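Local coordinates for protein acetyltransferase (Sinorhizobium meliloti, PDB 4JXR) that probably transfers the acetyl group of acetyl-CoA to an amine substrate, as a phosphinothricin acetyltransferase-like member of the GNAT superfamily, at residues I20-V25 / E34-E39; N52-V57 / G177-T182; S73-R78 / R82-D87. All blocks are in the same frame, centred on the assembly; numbering follows the deposited sequence. Where two conformers were deposited one is given.

Interaction 1. Residues I20-V25 / E34-E39; sequences IYRESV and ETPPSE
Pro36 and Pro37 lie against one side of a helix that offers Tyr21, Arg22 and Val25. Val25 points into the loop: with CG1 anti to its backbone N (chi1 167°), that methyl comes 3.3 Å from Glu34 O and 3.9 Å from Pro36 CD. Its other methyl, CG2, lies over a face of the Tyr21 ring. Pro37 meets the same ring from a different direction, its CD 3.6 Å from Tyr21 CE2 at the ring edge. In one of its two conformers Arg22 runs extended past Pro36, whose CB is 3.6 Å from Arg22 NH1 and whose CG lies over one face of the guanidinium, toward its rim, while a water sits at the guanidinium edge.

No direct hydrogen bond joins the segments; two waters do the work instead. The one beside this Arg22 conformer accepts from NH1 and donates to Pro37 O, and the other donates to both Val25 O and Glu34 O. Prolines suit this place because they pack without a backbone N-H that would need an acceptor. Further out, Tyr21 OH is held by Thr31 and Glu33, while Glu34 forms a salt bridge with Arg185 of the second subunit. Ser38 ends the loop as N-cap of helix 39-51, its OG accepting from Glu41 N. This is the loop linking helices 14-27 and 39-51, the first two helices of the GNAT fold.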
# COMPACT_ATOMS: atom_id res chain seq x y z
N ILE A 20 17.71 -15.86 -1.78
CA ILE A 20 17.64 -15.03 -0.60
C ILE A 20 16.20 -14.75 -0.25
O ILE A 20 15.77 -14.87 0.90
CB ILE A 20 18.46 -13.75 -0.75
CG1 ILE A 20 19.95 -14.07 -0.83
CG2 ILE A 20 18.21 -12.77 0.37
CD1 ILE A 20 20.81 -12.94 -1.36
N TYR A 21 15.43 -14.32 -1.24
CA TYR A 21 14.04 -14.02 -0.99
C TYR A 21 13.26 -15.27 -0.58
O TYR A 21 12.42 -15.21 0.31
CB TYR A 21 13.39 -13.36 -2.21
CG TYR A 21 12.02 -12.78 -1.93
CD1 TYR A 21 11.84 -11.79 -0.98
CD2 TYR A 21 10.90 -13.24 -2.61
CE1 TYR A 21 10.58 -11.27 -0.72
CE2 TYR A 21 9.64 -12.72 -2.36
CZ TYR A 21 9.49 -11.73 -1.41
OH TYR A 21 8.25 -11.20 -1.13
N ARG A 22 13.54 -16.41 -1.22
CA ARG A 22 12.87 -17.65 -0.85
C ARG A 22 13.03 -17.94 0.66
O ARG A 22 12.06 -18.30 1.35
CB ARG A 22 13.44 -18.81 -1.67
CG ARG A 22 12.93 -20.19 -1.24
CD ARG A 22 13.46 -21.32 -2.14
NE ARG A 22 12.73 -22.57 -1.86
CZ ARG A 22 11.64 -22.96 -2.52
NH1 ARG A 22 11.16 -22.27 -3.55
NH2 ARG A 22 11.05 -24.08 -2.14
N GLU A 23 14.26 -17.79 1.17
CA GLU A 23 14.53 -18.09 2.57
C GLU A 23 13.69 -17.14 3.42
O GLU A 23 13.15 -17.53 4.49
CB GLU A 23 16.02 -17.97 2.85
CG GLU A 23 16.46 -18.43 4.23
CD GLU A 23 16.13 -17.51 5.40
OE1 GLU A 23 16.08 -16.23 5.30
OE2 GLU A 23 16.06 -18.14 6.51
N SER A 24 13.60 -15.86 3.03
CA SER A 24 12.80 -14.88 3.77
C SER A 24 11.32 -15.23 3.73
O SER A 24 10.60 -15.15 4.75
CB SER A 24 13.02 -13.49 3.20
OG SER A 24 12.31 -12.49 3.94
N VAL A 25 10.83 -15.63 2.57
CA VAL A 25 9.43 -15.99 2.44
C VAL A 25 9.10 -17.16 3.37
O VAL A 25 8.07 -17.15 4.04
CB VAL A 25 9.07 -16.33 0.98
CG1 VAL A 25 7.71 -17.02 0.89
CG2 VAL A 25 9.10 -15.08 0.12
N GLU A 34 3.69 -15.85 0.90
CA GLU A 34 3.69 -17.17 1.49
C GLU A 34 4.44 -18.18 0.61
O GLU A 34 5.14 -19.03 1.12
CB GLU A 34 2.25 -17.63 1.71
CG GLU A 34 2.05 -19.14 1.84
CD GLU A 34 0.60 -19.57 2.01
OE1 GLU A 34 -0.19 -19.46 1.06
OE2 GLU A 34 0.25 -20.03 3.12
N THR A 35 4.25 -18.06 -0.70
CA THR A 35 4.84 -19.00 -1.66
C THR A 35 6.04 -18.33 -2.30
O THR A 35 5.88 -17.27 -2.90
CB THR A 35 3.81 -19.43 -2.70
OG1 THR A 35 2.69 -20.04 -2.01
CG2 THR A 35 4.41 -20.41 -3.68
N PRO A 36 7.22 -18.92 -2.22
CA PRO A 36 8.35 -18.26 -2.87
C PRO A 36 8.15 -18.08 -4.35
O PRO A 36 7.81 -19.05 -5.07
CB PRO A 36 9.51 -19.23 -2.65
CG PRO A 36 9.12 -19.94 -1.35
CD PRO A 36 7.65 -20.11 -1.46
N PRO A 37 8.39 -16.88 -4.89
CA PRO A 37 8.33 -16.70 -6.32
C PRO A 37 9.44 -17.45 -7.00
O PRO A 37 10.51 -17.64 -6.47
CB PRO A 37 8.45 -15.21 -6.51
CG PRO A 37 8.16 -14.61 -5.19
CD PRO A 37 8.50 -15.61 -4.15
N SER A 38 9.18 -17.85 -8.24
CA SER A 38 10.22 -18.41 -9.08
C SER A 38 11.22 -17.33 -9.50
O SER A 38 10.95 -16.14 -9.42
CB SER A 38 9.56 -18.98 -10.35
OG SER A 38 9.06 -17.91 -11.12
N GLU A 39 12.38 -17.77 -10.00
CA GLU A 39 13.33 -16.87 -10.56
C GLU A 39 12.73 -16.06 -11.69
O GLU A 39 12.98 -14.87 -11.84
CB GLU A 39 14.60 -17.60 -10.98
CG GLU A 39 15.67 -16.65 -11.47
CD GLU A 39 16.98 -17.33 -11.90
OE1 GLU A 39 17.22 -18.42 -11.47
OE2 GLU A 39 17.70 -16.65 -12.68
O HOH W 1 12.28 -19.94 -5.28
O HOH W 2 5.85 -18.89 3.85

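Interaction 2. Residues N52-V57 / G177-T182; sequences NGYPYV and GVYPDT
A single hydrogen bond carries the polar part of this contact: Tyr179 OH donates to Asn52 O over 2.7 Å. The hydroxyl lies in the carbonyl plane and meets a lone pair, with a C=O...donor angle of 138°, and Asn52 O in turn lies in the plane of the tyrosine ring at its edge. Tyrosine suits the place because the segments come no closer than 8.5 Å (Gly53 CA to Pro180 CA), so a long, rigid side chain, here with CG anti to the backbone N (chi1 -174°), is needed to make the contact.

The van der Waals contacts gather round the tyrosine hydroxyl. Tyr179 OH is 3.2 Å from Gly53 C and 4.0 Å from Tyr54 CD1, and the two tyrosine side chains cross at about a right angle. Gly53 takes positive phi (87°), and its lack of a side chain lets the hydroxyl come close to the main chain.

Bonds within 177-182 shape the loop that presents Tyr179. Asp181 N donates to Val178 O, and Gly177 N donates almost straight to Asp181 OD2, 2.8 Å away on the anti side of the carboxylate. The peptide before Pro180 is cis, and Pro180 CB lies over one face of the Tyr179 ring, toward its rim.

The C-terminal tail thereby fastens onto a Schellman motif, the helix C-terminal turn in which Gly53 terminates helix 39-51.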
# COMPACT_ATOMS: atom_id res chain seq x y z
N ASN A 52 11.37 1.43 -14.17
CA ASN A 52 10.85 2.66 -13.63
C ASN A 52 11.92 3.61 -13.10
O ASN A 52 11.60 4.64 -12.52
CB ASN A 52 9.80 2.35 -12.55
CG ASN A 52 8.48 1.92 -13.08
OD1 ASN A 52 7.98 2.53 -14.02
ND2 ASN A 52 7.85 0.98 -12.42
N GLY A 53 13.18 3.25 -13.26
CA GLY A 53 14.29 4.11 -12.87
C GLY A 53 14.72 3.98 -11.42
O GLY A 53 15.62 4.69 -11.00
N TYR A 54 14.12 3.06 -10.68
CA TYR A 54 14.47 2.90 -9.28
C TYR A 54 15.77 2.10 -9.12
O TYR A 54 16.05 1.22 -9.92
CB TYR A 54 13.34 2.13 -8.58
CG TYR A 54 12.02 2.81 -8.51
CD1 TYR A 54 11.84 4.03 -7.86
CD2 TYR A 54 10.88 2.24 -9.05
CE1 TYR A 54 10.61 4.62 -7.75
CE2 TYR A 54 9.63 2.82 -8.93
CZ TYR A 54 9.49 4.02 -8.27
OH TYR A 54 8.25 4.56 -8.15
N PRO A 55 16.51 2.34 -8.05
CA PRO A 55 17.75 1.63 -7.80
C PRO A 55 17.48 0.23 -7.25
O PRO A 55 16.60 0.03 -6.40
CB PRO A 55 18.46 2.50 -6.77
CG PRO A 55 17.31 3.17 -6.02
CD PRO A 55 16.30 3.42 -7.09
N TYR A 56 18.30 -0.71 -7.67
CA TYR A 56 18.21 -2.12 -7.25
C TYR A 56 19.65 -2.59 -7.11
O TYR A 56 20.41 -2.57 -8.11
CB TYR A 56 17.42 -2.91 -8.30
CG TYR A 56 16.87 -4.25 -7.87
CD1 TYR A 56 17.64 -5.18 -7.18
CD2 TYR A 56 15.57 -4.62 -8.17
CE1 TYR A 56 17.11 -6.43 -6.84
CE2 TYR A 56 15.05 -5.84 -7.85
CZ TYR A 56 15.85 -6.77 -7.19
OH TYR A 56 15.39 -8.04 -6.85
N VAL A 57 20.06 -2.92 -5.90
CA VAL A 57 21.44 -3.14 -5.56
C VAL A 57 21.66 -4.46 -4.82
O VAL A 57 20.72 -5.03 -4.24
CB VAL A 57 22.01 -1.94 -4.74
CG1 VAL A 57 21.81 -0.60 -5.48
CG2 VAL A 57 21.38 -1.84 -3.40
N GLY A 177 8.77 18.24 -14.91
CA GLY A 177 9.27 17.66 -16.13
C GLY A 177 10.60 16.97 -16.06
O GLY A 177 11.12 16.58 -17.09
N VAL A 178 11.13 16.79 -14.86
CA VAL A 178 12.34 16.02 -14.71
C VAL A 178 12.06 14.92 -13.71
O VAL A 178 11.26 15.09 -12.75
CB VAL A 178 13.59 16.79 -14.24
CG1 VAL A 178 13.86 18.03 -15.08
CG2 VAL A 178 13.48 17.26 -12.84
N TYR A 179 12.65 13.76 -13.97
CA TYR A 179 12.46 12.59 -13.12
C TYR A 179 12.67 13.00 -11.67
O TYR A 179 13.62 13.68 -11.40
CB TYR A 179 13.47 11.51 -13.54
CG TYR A 179 13.28 10.16 -12.83
CD1 TYR A 179 12.46 9.21 -13.37
CD2 TYR A 179 13.93 9.86 -11.64
CE1 TYR A 179 12.27 7.97 -12.76
CE2 TYR A 179 13.73 8.65 -11.01
CZ TYR A 179 12.92 7.68 -11.58
OH TYR A 179 12.77 6.48 -10.93
N PRO A 180 11.82 12.52 -10.72
CA PRO A 180 10.73 11.53 -10.89
C PRO A 180 9.37 12.15 -11.16
O PRO A 180 8.35 11.45 -11.11
CB PRO A 180 10.78 10.77 -9.56
CG PRO A 180 11.13 11.87 -8.59
CD PRO A 180 12.13 12.74 -9.32
N ASP A 181 9.30 13.45 -11.49
CA ASP A 181 8.02 14.06 -11.84
C ASP A 181 7.39 13.38 -13.04
O ASP A 181 6.17 13.47 -13.22
CB ASP A 181 8.22 15.55 -12.17
CG ASP A 181 6.94 16.27 -12.33
OD1 ASP A 181 6.08 16.22 -11.44
OD2 ASP A 181 6.76 16.96 -13.38
N THR A 182 8.21 12.77 -13.87
CA THR A 182 7.78 12.10 -15.07
C THR A 182 7.17 10.70 -14.86
O THR A 182 6.69 10.10 -15.81
CB THR A 182 8.95 11.98 -16.03
OG1 THR A 182 10.03 11.39 -15.30
CG2 THR A 182 9.40 13.34 -16.50

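Interaction 3. Residues S73-R78 / R82-D87; sequences SAFRNR and RFLVED
An antiparallel beta hairpin, made by strands 66-74 and 84-91, frames this contact, which lies near its turn end. Ser73 and Glu86 form a hydrogen-bonded pair: Ser73 N donates to Glu86 O over 3.0 Å, and Glu86 N returns a bond of 2.8 Å to Ser73 O. Val85 CA also approaches Ser73 O, at 3.3 Å, in a CA-H...O contact.

Past this pair the backbones stay close, and a water joins them, accepting from Phe75 N at 2.8 Å and lying 2.8 Å from Leu84 O, to which it can donate. The water thus gives Phe75 N a partner.

Phe75, with CG anti to its backbone N (chi1 170°), sets its CB 3.5 Å from Leu84 CD2. Here the branched leucine packs obliquely against the base of the aromatic side chain. The Glu86 carboxylate approaches the ring edge, OE1 lying 3.5 Å from Phe75 CD1 with the two planes 39° apart; the ring's hydrogens, slightly positive, suit a carboxylate oxygen there. Outside the hairpin, the extended Glu86 chain carries that same oxygen to a salt bridge with Arg76 of the second subunit. Phe75 also packs on Phe161 of that subunit, so glutamate and phenylalanine both serve the dimer interface.

Within the chain, Val85 hydrogen-bonds through its backbone to strand 119-125 and packs on Cys112 of helix 100-115, placing the hairpin between the subunit interface and that helix.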
# COMPACT_ATOMS: atom_id res chain seq x y z
N SER A 73 11.14 1.16 -4.57
CA SER A 73 10.09 1.11 -5.54
C SER A 73 8.94 1.99 -5.05
O SER A 73 9.03 2.66 -4.02
CB SER A 73 9.63 -0.32 -5.75
OG SER A 73 8.77 -0.38 -6.89
N ALA A 74 7.84 2.02 -5.80
CA ALA A 74 6.68 2.80 -5.36
C ALA A 74 6.10 2.22 -4.09
O ALA A 74 6.02 1.00 -3.93
CB ALA A 74 5.62 2.80 -6.41
N PHE A 75 5.58 3.09 -3.24
CA PHE A 75 4.65 2.66 -2.19
C PHE A 75 3.33 2.22 -2.86
O PHE A 75 2.84 1.12 -2.63
CB PHE A 75 4.41 3.85 -1.26
CG PHE A 75 3.30 3.61 -0.29
CD1 PHE A 75 3.41 2.68 0.70
CD2 PHE A 75 2.12 4.31 -0.35
CE1 PHE A 75 2.37 2.41 1.57
CE2 PHE A 75 1.07 4.06 0.51
CZ PHE A 75 1.18 3.10 1.47
N ARG A 76 2.78 3.07 -3.70
CA ARG A 76 1.68 2.81 -4.60
C ARG A 76 1.98 3.59 -5.88
O ARG A 76 2.49 4.67 -5.83
CB ARG A 76 0.32 3.25 -4.04
CG ARG A 76 -0.14 2.44 -2.89
CD ARG A 76 -1.49 2.78 -2.23
NE ARG A 76 -1.91 1.66 -1.39
CZ ARG A 76 -3.07 1.60 -0.72
NH1 ARG A 76 -3.88 2.64 -0.64
NH2 ARG A 76 -3.38 0.49 -0.10
N ASN A 77 1.73 2.98 -7.02
CA ASN A 77 2.10 3.59 -8.31
C ASN A 77 0.99 4.49 -8.85
O ASN A 77 0.65 4.41 -10.01
CB ASN A 77 2.43 2.50 -9.31
CG ASN A 77 1.25 1.64 -9.62
OD1 ASN A 77 0.21 1.80 -9.08
ND2 ASN A 77 1.43 0.74 -10.54
N ARG A 78 0.44 5.36 -8.03
CA ARG A 78 -0.51 6.40 -8.41
C ARG A 78 0.25 7.72 -8.49
O ARG A 78 1.22 7.97 -7.75
CB ARG A 78 -1.70 6.53 -7.48
CG ARG A 78 -2.65 5.30 -7.32
CD ARG A 78 -2.92 4.49 -8.59
NE ARG A 78 -4.07 3.56 -8.46
CZ ARG A 78 -4.52 2.77 -9.44
NH1 ARG A 78 -5.57 1.98 -9.25
NH2 ARG A 78 -3.90 2.75 -10.61
N ARG A 82 4.29 9.93 -6.72
CA ARG A 82 5.51 9.70 -7.49
C ARG A 82 6.79 10.14 -6.79
O ARG A 82 7.86 9.61 -7.13
CB ARG A 82 5.40 10.31 -8.89
CG ARG A 82 5.28 11.83 -8.92
CD ARG A 82 4.78 12.27 -10.29
NE ARG A 82 4.61 13.71 -10.45
CZ ARG A 82 3.59 14.41 -9.98
NH1 ARG A 82 2.61 13.83 -9.31
NH2 ARG A 82 3.53 15.72 -10.22
N PHE A 83 6.73 11.07 -5.86
CA PHE A 83 7.91 11.52 -5.13
C PHE A 83 8.18 10.71 -3.87
O PHE A 83 9.13 11.01 -3.13
CB PHE A 83 7.80 13.01 -4.77
CG PHE A 83 7.62 13.86 -6.00
CD1 PHE A 83 8.66 14.12 -6.84
CD2 PHE A 83 6.37 14.34 -6.33
CE1 PHE A 83 8.44 14.84 -8.03
CE2 PHE A 83 6.16 15.06 -7.50
CZ PHE A 83 7.18 15.30 -8.32
N LEU A 84 7.38 9.67 -3.62
CA LEU A 84 7.51 8.75 -2.47
C LEU A 84 8.05 7.42 -2.97
O LEU A 84 7.54 6.84 -3.93
CB LEU A 84 6.14 8.56 -1.87
CG LEU A 84 6.04 7.49 -0.75
CD1 LEU A 84 6.87 7.83 0.44
CD2 LEU A 84 4.59 7.27 -0.38
N VAL A 85 9.05 6.92 -2.28
CA VAL A 85 9.59 5.59 -2.51
C VAL A 85 9.50 4.78 -1.21
O VAL A 85 9.45 5.32 -0.11
CB VAL A 85 11.03 5.61 -3.01
CG1 VAL A 85 11.08 5.90 -4.49
CG2 VAL A 85 11.90 6.59 -2.23
N GLU A 86 9.48 3.47 -1.38
CA GLU A 86 9.48 2.52 -0.30
C GLU A 86 10.72 1.66 -0.44
O GLU A 86 11.02 1.17 -1.55
CB GLU A 86 8.25 1.65 -0.39
CG GLU A 86 8.18 0.54 0.64
CD GLU A 86 6.88 -0.20 0.67
OE1 GLU A 86 5.89 0.27 0.12
OE2 GLU A 86 6.83 -1.30 1.29
N ASP A 87 11.42 1.36 0.65
CA ASP A 87 12.58 0.50 0.60
C ASP A 87 12.26 -0.93 0.95
O ASP A 87 11.42 -1.18 1.83
CB ASP A 87 13.71 0.97 1.58
CG ASP A 87 13.37 0.92 3.01
OD1 ASP A 87 12.65 1.87 3.49
OD2 ASP A 87 13.90 0.02 3.70
O HOH W 3 5.00 5.65 -4.31

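How the interactions relate
From the N terminus, interaction 1 comes first: it folds the loop after helix 14-27 back onto that helix and leads into helix 39-51, without touching the other two contacts. Interaction 2 then opens at the end of that second helix and closes some 120 residues later with the C-terminal tail, so that interaction 3, a hairpin closed across only three residues, falls wholly within its span. Interactions 2 and 3 touch, their centres about 10 Å apart: a salt bridge joins Asp181 of the tail to Arg82, and Tyr54 packs on Val85. Together they tie the tail to the central sheet, while interactions 1 and 3 each reach the second subunit.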